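Local coordinates for solute-binding protein (Thermoactinomyces vulgaris, PDB 2ZYO), which binds maltodextrins such as maltotetraose as the solute-binding protein of what is probably a bacterial sugar-uptake transporter, at residues G16-D28 / I49-Q61. Sequence-based numbering, arbitrary orientation.
Sequences GKPDKLVVWENAD and IQVEVVPVALLKQ
L21 and V51 sit abreast in a parallel ladder where the two chains take turns as donor and acceptor. L21 N donates a hydrogen bond to Q50 O, and L21 O accepts one from E52 N; V23 repeats the pattern, V54 N reaching V23 O at 2.8 Å and 170°. E25 closes the ladder, its O accepting from V56 N. These are the two strands of the N-terminal beta-alpha-beta unit of the solute-binding fold, linked by helix 30-47, and the other edge of strand 20-25 bonds to D76 and L77. On the face shared by K20, V22 and W24, partly exposed K20 starts its strand, its long chain running alongside E52 so that K20 NZ forms a salt bridge with E52 OE1 at 2.9 Å, met from above the carboxylate plane. The buried carboxylate of E25 is shared, OE2 accepting from N26 N at 2.7 Å, OE1 accepting from T36 OG1 and forming a salt bridge with K126 NZ. Flat W24 offers a face to V56 CG2, 3.9 Å from the five-membered ring centre. Q61, with CG beside its backbone N (chi1 -73°), lays its amide against W24 CB; NE2 donates to V56 O at 3.1 Å, while OE1 accepts from T79 N. A leucine here would probably leave V56 O and T79 N without these buried partners.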
ATOM      1  N   GLY A  16     -26.566  -8.270  23.347  1.00 20.13           N
ATOM      2  CA  GLY A  16     -26.730  -9.704  23.555  1.00 18.89           C
ATOM      3  C   GLY A  16     -25.605 -10.469  22.890  1.00 17.25           C
ATOM      4  O   GLY A  16     -25.066 -10.029  21.871  1.00 18.73           O
ATOM      5  N   LYS A  17     -25.242 -11.608  23.474  1.00 17.62           N
ATOM      6  CA  LYS A  17     -24.175 -12.442  22.933  1.00 16.57           C
ATOM      7  C   LYS A  17     -24.610 -13.044  21.600  1.00 15.38           C
ATOM      8  O   LYS A  17     -25.641 -13.712  21.534  1.00 15.50           O
ATOM      9  CB  LYS A  17     -23.792 -13.548  23.918  1.00 17.02           C
ATOM     10  CG  LYS A  17     -22.523 -14.309  23.538  1.00 19.44           C
ATOM     11  CD  LYS A  17     -22.285 -15.508  24.444  1.00 22.39           C
ATOM     12  CE  LYS A  17     -21.640 -15.103  25.763  1.00 26.30           C
ATOM     13  NZ  LYS A  17     -21.457 -16.269  26.672  1.00 29.95           N
ATOM     14  N   PRO A  18     -23.831 -12.797  20.532  1.00 13.28           N
ATOM     15  CA  PRO A  18     -24.190 -13.354  19.231  1.00 12.34           C
ATOM     16  C   PRO A  18     -23.968 -14.859  19.204  1.00 10.60           C
ATOM     17  O   PRO A  18     -23.031 -15.355  19.829  1.00 10.70           O
ATOM     18  CB  PRO A  18     -23.218 -12.659  18.272  1.00 12.08           C
ATOM     19  CG  PRO A  18     -22.039 -12.315  19.112  1.00 11.61           C
ATOM     20  CD  PRO A  18     -22.589 -12.005  20.474  1.00 13.14           C
ATOM     21  N   ASP A  19     -24.834 -15.579  18.497  1.00 10.66           N
ATOM     22  CA  ASP A  19     -24.622 -17.005  18.287  1.00 10.57           C
ATOM     23  C   ASP A  19     -23.444 -17.194  17.339  1.00  9.67           C
ATOM     24  O   ASP A  19     -22.698 -18.172  17.441  1.00 10.92           O
ATOM     25  CB  ASP A  19     -25.875 -17.675  17.717  1.00 11.38           C
ATOM     26  CG  ASP A  19     -26.132 -17.306  16.266  1.00 12.71           C
ATOM     27  OD1 ASP A  19     -26.484 -16.141  15.998  1.00 13.74           O
ATOM     28  OD2 ASP A  19     -25.986 -18.186  15.396  1.00 15.70           O
ATOM     29  N   LYS A  20     -23.289 -16.240  16.424  1.00 11.80           N
ATOM     30  CA  LYS A  20     -22.251 -16.293  15.408  1.00 10.86           C
ATOM     31  C   LYS A  20     -21.833 -14.900  14.951  1.00  9.65           C
ATOM     32  O   LYS A  20     -22.626 -13.952  14.971  1.00 11.28           O
ATOM     33  CB  LYS A  20     -22.709 -17.129  14.206  1.00 13.37           C
ATOM     34  CG  LYS A  20     -23.682 -16.435  13.267  1.00 16.81           C
ATOM     35  CD  LYS A  20     -24.125 -17.343  12.124  1.00 18.11           C
ATOM     36  CE  LYS A  20     -23.022 -17.553  11.101  1.00 18.55           C
ATOM     37  NZ  LYS A  20     -23.539 -18.195   9.861  1.00 20.90           N
ATOM     38  N   LEU A  21     -20.571 -14.791  14.558  1.00  9.27           N
ATOM     39  CA  LEU A  21     -20.066 -13.615  13.873  1.00  8.79           C
ATOM     40  C   LEU A  21     -19.567 -14.075  12.514  1.00  8.13           C
ATOM     41  O   LEU A  21     -19.119 -15.213  12.370  1.00  9.46           O
ATOM     42  CB  LEU A  21     -18.942 -12.957  14.680  1.00  8.18           C
ATOM     43  CG  LEU A  21     -19.364 -12.347  16.024  1.00  7.94           C
ATOM     44  CD1 LEU A  21     -18.152 -12.043  16.894  1.00  9.82           C
ATOM     45  CD2 LEU A  21     -20.224 -11.096  15.826  1.00  8.64           C
ATOM     46  N   VAL A  22     -19.671 -13.201  11.518  1.00  8.67           N
ATOM     47  CA  VAL A  22     -19.265 -13.538  10.155  1.00  9.11           C
ATOM     48  C   VAL A  22     -18.074 -12.679   9.742  1.00  8.33           C
ATOM     49  O   VAL A  22     -18.059 -11.470   9.973  1.00  7.74           O
ATOM     50  CB  VAL A  22     -20.435 -13.376   9.145  1.00  7.96           C
ATOM     51  CG1 VAL A  22     -19.999 -13.758   7.732  1.00  8.66           C
ATOM     52  CG2 VAL A  22     -21.636 -14.223   9.565  1.00  9.92           C
ATOM     53  N   VAL A  23     -17.082 -13.327   9.133  1.00  8.13           N
ATOM     54  CA  VAL A  23     -15.863 -12.667   8.688  1.00  7.66           C
ATOM     55  C   VAL A  23     -15.652 -13.004   7.215  1.00  8.10           C
ATOM     56  O   VAL A  23     -15.739 -14.169   6.836  1.00  9.67           O
ATOM     57  CB  VAL A  23     -14.643 -13.152   9.515  1.00  8.56           C
ATOM     58  CG1 VAL A  23     -13.342 -12.631   8.943  1.00 10.37           C
ATOM     59  CG2 VAL A  23     -14.775 -12.730  10.978  1.00  8.95           C
ATOM     60  N   TRP A  24     -15.399 -11.989   6.390  1.00  7.48           N
ATOM     61  CA  TRP A  24     -15.020 -12.217   4.993  1.00  8.27           C
ATOM     62  C   TRP A  24     -13.514 -12.074   4.832  1.00  8.99           C
ATOM     63  O   TRP A  24     -12.933 -11.069   5.244  1.00  8.38           O
ATOM     64  CB  TRP A  24     -15.726 -11.246   4.044  1.00  8.98           C
ATOM     65  CG  TRP A  24     -17.209 -11.444   3.906  1.00  9.71           C
ATOM     66  CD1 TRP A  24     -17.945 -12.513   4.330  1.00 10.44           C
ATOM     67  CD2 TRP A  24     -18.127 -10.551   3.270  1.00  9.69           C
ATOM     68  NE1 TRP A  24     -19.272 -12.328   4.017  1.00  9.76           N
ATOM     69  CE2 TRP A  24     -19.409 -11.135   3.359  1.00  9.13           C
ATOM     70  CE3 TRP A  24     -17.991  -9.307   2.639  1.00 10.75           C
ATOM     71  CZ2 TRP A  24     -20.551 -10.518   2.841  1.00 10.27           C
ATOM     72  CZ3 TRP A  24     -19.127  -8.693   2.122  1.00  9.72           C
ATOM     73  CH2 TRP A  24     -20.390  -9.299   2.229  1.00 10.34           C
ATOM     74  N   GLU A  25     -12.891 -13.083   4.231  1.00  8.72           N
ATOM     75  CA  GLU A  25     -11.447 -13.088   4.023  1.00  9.63           C
ATOM     76  C   GLU A  25     -11.098 -13.454   2.579  1.00 10.58           C
ATOM     77  O   GLU A  25     -11.850 -14.171   1.912  1.00 10.41           O
ATOM     78  CB  GLU A  25     -10.765 -14.043   5.014  1.00  8.40           C
ATOM     79  CG  GLU A  25      -9.232 -14.102   4.935  1.00  9.55           C
ATOM     80  CD  GLU A  25      -8.564 -12.756   5.165  1.00  9.06           C
ATOM     81  OE1 GLU A  25      -8.065 -12.528   6.285  1.00 10.24           O
ATOM     82  OE2 GLU A  25      -8.536 -11.923   4.233  1.00  9.95           O
ATOM     83  N   ASN A  26      -9.952 -12.949   2.123  1.00 11.52           N
ATOM     84  CA  ASN A  26      -9.441 -13.152   0.763  1.00 15.53           C
ATOM     85  C   ASN A  26      -9.673 -14.553   0.204  1.00 19.19           C
ATOM     86  O   ASN A  26      -9.294 -15.548   0.820  1.00 22.14           O
ATOM     87  CB  ASN A  26      -7.946 -12.815   0.715  1.00 15.56           C
ATOM     88  CG  ASN A  26      -7.404 -12.734  -0.702  1.00 17.97           C
ATOM     89  OD1 ASN A  26      -8.152 -12.817  -1.676  1.00 20.40           O
ATOM     90  ND2 ASN A  26      -6.094 -12.560  -0.819  1.00 19.60           N
ATOM     91  N   ALA A  27     -10.291 -14.607  -0.975  1.00 22.33           N
ATOM     92  CA  ALA A  27     -10.661 -15.872  -1.608  1.00 23.66           C
ATOM     93  C   ALA A  27      -9.558 -16.462  -2.487  1.00 24.37           C
ATOM     94  O   ALA A  27      -9.511 -17.678  -2.682  1.00 24.07           O
ATOM     95  CB  ALA A  27     -11.941 -15.700  -2.414  1.00 22.86           C
ATOM     96  N   ASP A  28      -8.681 -15.606  -3.011  1.00 26.19           N
ATOM     97  CA  ASP A  28      -7.645 -16.034  -3.962  1.00 27.20           C
ATOM     98  C   ASP A  28      -6.368 -16.557  -3.309  1.00 27.43           C
ATOM     99  O   ASP A  28      -5.618 -17.330  -3.919  1.00 26.98           O
ATOM    100  CB  ASP A  28      -7.314 -14.915  -4.963  1.00 29.72           C
ATOM    101  CG  ASP A  28      -6.720 -13.676  -4.307  1.00 31.52           C
ATOM    102  OD1 ASP A  28      -5.694 -13.784  -3.597  1.00 32.85           O
ATOM    103  OD2 ASP A  28      -7.275 -12.576  -4.525  1.00 33.34           O
ATOM    104  N   ILE A  49     -18.603 -18.622  20.693  1.00  9.62           N
ATOM    105  CA  ILE A  49     -19.289 -17.922  19.606  1.00  9.41           C
ATOM    106  C   ILE A  49     -18.797 -18.475  18.274  1.00  9.87           C
ATOM    107  O   ILE A  49     -17.595 -18.485  18.017  1.00 10.13           O
ATOM    108  CB  ILE A  49     -19.031 -16.396  19.668  1.00  9.61           C
ATOM    109  CG1 ILE A  49     -19.567 -15.820  20.986  1.00  9.08           C
ATOM    110  CG2 ILE A  49     -19.642 -15.678  18.452  1.00 10.10           C
ATOM    111  CD1 ILE A  49     -18.973 -14.477  21.374  1.00 10.66           C
ATOM    112  N   GLN A  50     -19.719 -18.944  17.436  1.00  9.58           N
ATOM    113  CA  GLN A  50     -19.359 -19.412  16.101  1.00  9.92           C
ATOM    114  C   GLN A  50     -18.774 -18.250  15.304  1.00 10.06           C
ATOM    115  O   GLN A  50     -19.306 -17.145  15.339  1.00  9.67           O
ATOM    116  CB  GLN A  50     -20.585 -19.968  15.370  1.00 11.14           C
ATOM    117  CG  GLN A  50     -20.276 -20.528  13.978  1.00 15.40           C
ATOM    118  CD  GLN A  50     -21.498 -20.637  13.082  1.00 16.39           C
ATOM    119  OE1 GLN A  50     -22.639 -20.650  13.551  1.00 20.15           O
ATOM    120  NE2 GLN A  50     -21.261 -20.716  11.779  1.00 18.30           N
ATOM    121  N   VAL A  51     -17.668 -18.495  14.607  1.00 11.15           N
ATOM    122  CA  VAL A  51     -17.156 -17.506  13.662  1.00  9.07           C
ATOM    123  C   VAL A  51     -17.054 -18.143  12.282  1.00  9.16           C
ATOM    124  O   VAL A  51     -16.223 -19.029  12.051  1.00 11.12           O
ATOM    125  CB  VAL A  51     -15.803 -16.887  14.093  1.00  9.16           C
ATOM    126  CG1 VAL A  51     -15.361 -15.846  13.077  1.00 10.21           C
ATOM    127  CG2 VAL A  51     -15.915 -16.248  15.470  1.00  9.84           C
ATOM    128  N   GLU A  52     -17.926 -17.698  11.381  1.00 10.63           N
ATOM    129  CA  GLU A  52     -17.939 -18.185  10.012  1.00 11.27           C
ATOM    130  C   GLU A  52     -17.029 -17.325   9.147  1.00 10.84           C
ATOM    131  O   GLU A  52     -17.238 -16.117   9.017  1.00 12.30           O
ATOM    132  CB  GLU A  52     -19.362 -18.177   9.448  1.00 14.44           C
ATOM    133  CG  GLU A  52     -19.475 -18.811   8.061  1.00 17.28           C
ATOM    134  CD  GLU A  52     -20.816 -18.574   7.388  1.00 20.45           C
ATOM    135  OE1 GLU A  52     -21.587 -17.700   7.844  1.00 21.43           O
ATOM    136  OE2 GLU A  52     -21.095 -19.264   6.384  1.00 22.54           O
ATOM    137  N   VAL A  53     -16.018 -17.959   8.563  1.00 11.28           N
ATOM    138  CA  VAL A  53     -15.106 -17.288   7.649  1.00 11.29           C
ATOM    139  C   VAL A  53     -15.500 -17.641   6.221  1.00 11.12           C
ATOM    140  O   VAL A  53     -15.420 -18.805   5.818  1.00 13.43           O
ATOM    141  CB  VAL A  53     -13.632 -17.674   7.915  1.00 10.94           C
ATOM    142  CG1 VAL A  53     -12.702 -16.916   6.976  1.00 12.98           C
ATOM    143  CG2 VAL A  53     -13.261 -17.389   9.361  1.00 12.25           C
ATOM    144  N   VAL A  54     -15.925 -16.625   5.475  1.00 10.65           N
ATOM    145  CA  VAL A  54     -16.418 -16.789   4.109  1.00 10.95           C
ATOM    146  C   VAL A  54     -15.372 -16.253   3.129  1.00 10.80           C
ATOM    147  O   VAL A  54     -14.878 -15.139   3.306  1.00 10.25           O
ATOM    148  CB  VAL A  54     -17.763 -16.040   3.904  1.00 11.92           C
ATOM    149  CG1 VAL A  54     -18.322 -16.271   2.498  1.00 12.97           C
ATOM    150  CG2 VAL A  54     -18.785 -16.465   4.954  1.00 12.14           C
ATOM    151  N   PRO A  55     -15.015 -17.050   2.103  1.00 10.45           N
ATOM    152  CA  PRO A  55     -14.074 -16.575   1.089  1.00 10.51           C
ATOM    153  C   PRO A  55     -14.681 -15.512   0.173  1.00 10.31           C
ATOM    154  O   PRO A  55     -15.616 -15.798  -0.577  1.00 11.77           O
ATOM    155  CB  PRO A  55     -13.743 -17.844   0.297  1.00 11.61           C
ATOM    156  CG  PRO A  55     -14.941 -18.713   0.457  1.00 12.78           C
ATOM    157  CD  PRO A  55     -15.443 -18.441   1.851  1.00 11.07           C
ATOM    158  N   VAL A  56     -14.154 -14.292   0.260  1.00 10.42           N
ATOM    159  CA  VAL A  56     -14.521 -13.200  -0.647  1.00 11.15           C
ATOM    160  C   VAL A  56     -13.270 -12.396  -0.992  1.00 12.43           C
ATOM    161  O   VAL A  56     -12.547 -11.941  -0.098  1.00 12.20           O
ATOM    162  CB  VAL A  56     -15.590 -12.236  -0.054  1.00 11.76           C
ATOM    163  CG1 VAL A  56     -16.053 -11.246  -1.118  1.00 12.69           C
ATOM    164  CG2 VAL A  56     -16.792 -12.994   0.506  1.00 11.39           C
ATOM    165  N   ALA A  57     -13.022 -12.225  -2.289  1.00 13.86           N
ATOM    166  CA  ALA A  57     -11.853 -11.494  -2.766  1.00 14.55           C
ATOM    167  C   ALA A  57     -11.828 -10.085  -2.189  1.00 12.73           C
ATOM    168  O   ALA A  57     -12.863  -9.425  -2.114  1.00 13.59           O
ATOM    169  CB  ALA A  57     -11.846 -11.445  -4.281  1.00 15.72           C
ATOM    170  N   LEU A  58     -10.644  -9.642  -1.776  1.00 13.69           N
ATOM    171  CA  LEU A  58     -10.474  -8.325  -1.158  1.00 14.04           C
ATOM    172  C   LEU A  58     -11.172  -7.200  -1.919  1.00 13.75           C
ATOM    173  O   LEU A  58     -11.943  -6.437  -1.335  1.00 13.36           O
ATOM    174  CB  LEU A  58      -8.986  -8.002  -0.984  1.00 17.62           C
ATOM    175  CG  LEU A  58      -8.300  -8.218   0.372  1.00 21.61           C
ATOM    176  CD1 LEU A  58      -8.902  -9.351   1.199  1.00 21.89           C
ATOM    177  CD2 LEU A  58      -6.815  -8.442   0.147  1.00 24.15           C
ATOM    178  N   LEU A  59     -10.925  -7.120  -3.224  1.00 14.38           N
ATOM    179  CA  LEU A  59     -11.458  -6.027  -4.035  1.00 14.72           C
ATOM    180  C   LEU A  59     -12.909  -6.229  -4.478  1.00 15.37           C
ATOM    181  O   LEU A  59     -13.452  -5.416  -5.228  1.00 17.56           O
ATOM    182  CB  LEU A  59     -10.542  -5.740  -5.234  1.00 16.24           C
ATOM    183  CG  LEU A  59      -9.132  -5.227  -4.910  1.00 17.18           C
ATOM    184  CD1 LEU A  59      -8.338  -5.004  -6.186  1.00 18.25           C
ATOM    185  CD2 LEU A  59      -9.158  -3.950  -4.061  1.00 17.23           C
ATOM    186  N   LYS A  60     -13.531  -7.305  -4.000  1.00 14.12           N
ATOM    187  CA  LYS A  60     -14.950  -7.560  -4.248  1.00 13.64           C
ATOM    188  C   LYS A  60     -15.807  -7.357  -3.000  1.00 13.25           C
ATOM    189  O   LYS A  60     -17.036  -7.303  -3.088  1.00 13.76           O
ATOM    190  CB  LYS A  60     -15.152  -8.975  -4.791  1.00 15.06           C
ATOM    191  CG  LYS A  60     -14.626  -9.166  -6.201  1.00 18.33           C
ATOM    192  CD  LYS A  60     -15.145 -10.452  -6.809  1.00 21.74           C
ATOM    193  CE  LYS A  60     -14.575 -10.672  -8.201  1.00 22.72           C
ATOM    194  NZ  LYS A  60     -15.067  -9.667  -9.186  1.00 24.72           N
ATOM    195  N   GLN A  61     -15.154  -7.231  -1.847  1.00 12.19           N
ATOM    196  CA  GLN A  61     -15.860  -7.167  -0.565  1.00 11.97           C
ATOM    197  C   GLN A  61     -16.722  -5.919  -0.392  1.00 11.64           C
ATOM    198  O   GLN A  61     -17.828  -5.998   0.146  1.00 12.08           O
ATOM    199  CB  GLN A  61     -14.883  -7.304   0.602  1.00 10.90           C
ATOM    200  CG  GLN A  61     -14.350  -8.715   0.784  1.00 11.30           C
ATOM    201  CD  GLN A  61     -13.711  -8.945   2.140  1.00 10.21           C
ATOM    202  OE1 GLN A  61     -14.003  -8.243   3.111  1.00 10.70           O
ATOM    203  NE2 GLN A  61     -12.839  -9.940   2.215  1.00 10.96           N
TER
HETATM  204  O   HOH W   1     -24.567 -20.492  15.447  1.00 15.87           O
HETATM  205  O   HOH W   2     -24.776 -20.881  11.348  1.00 27.31           O
HETATM  206  O   HOH W   3      -8.092 -10.548  -2.854  1.00 25.35           O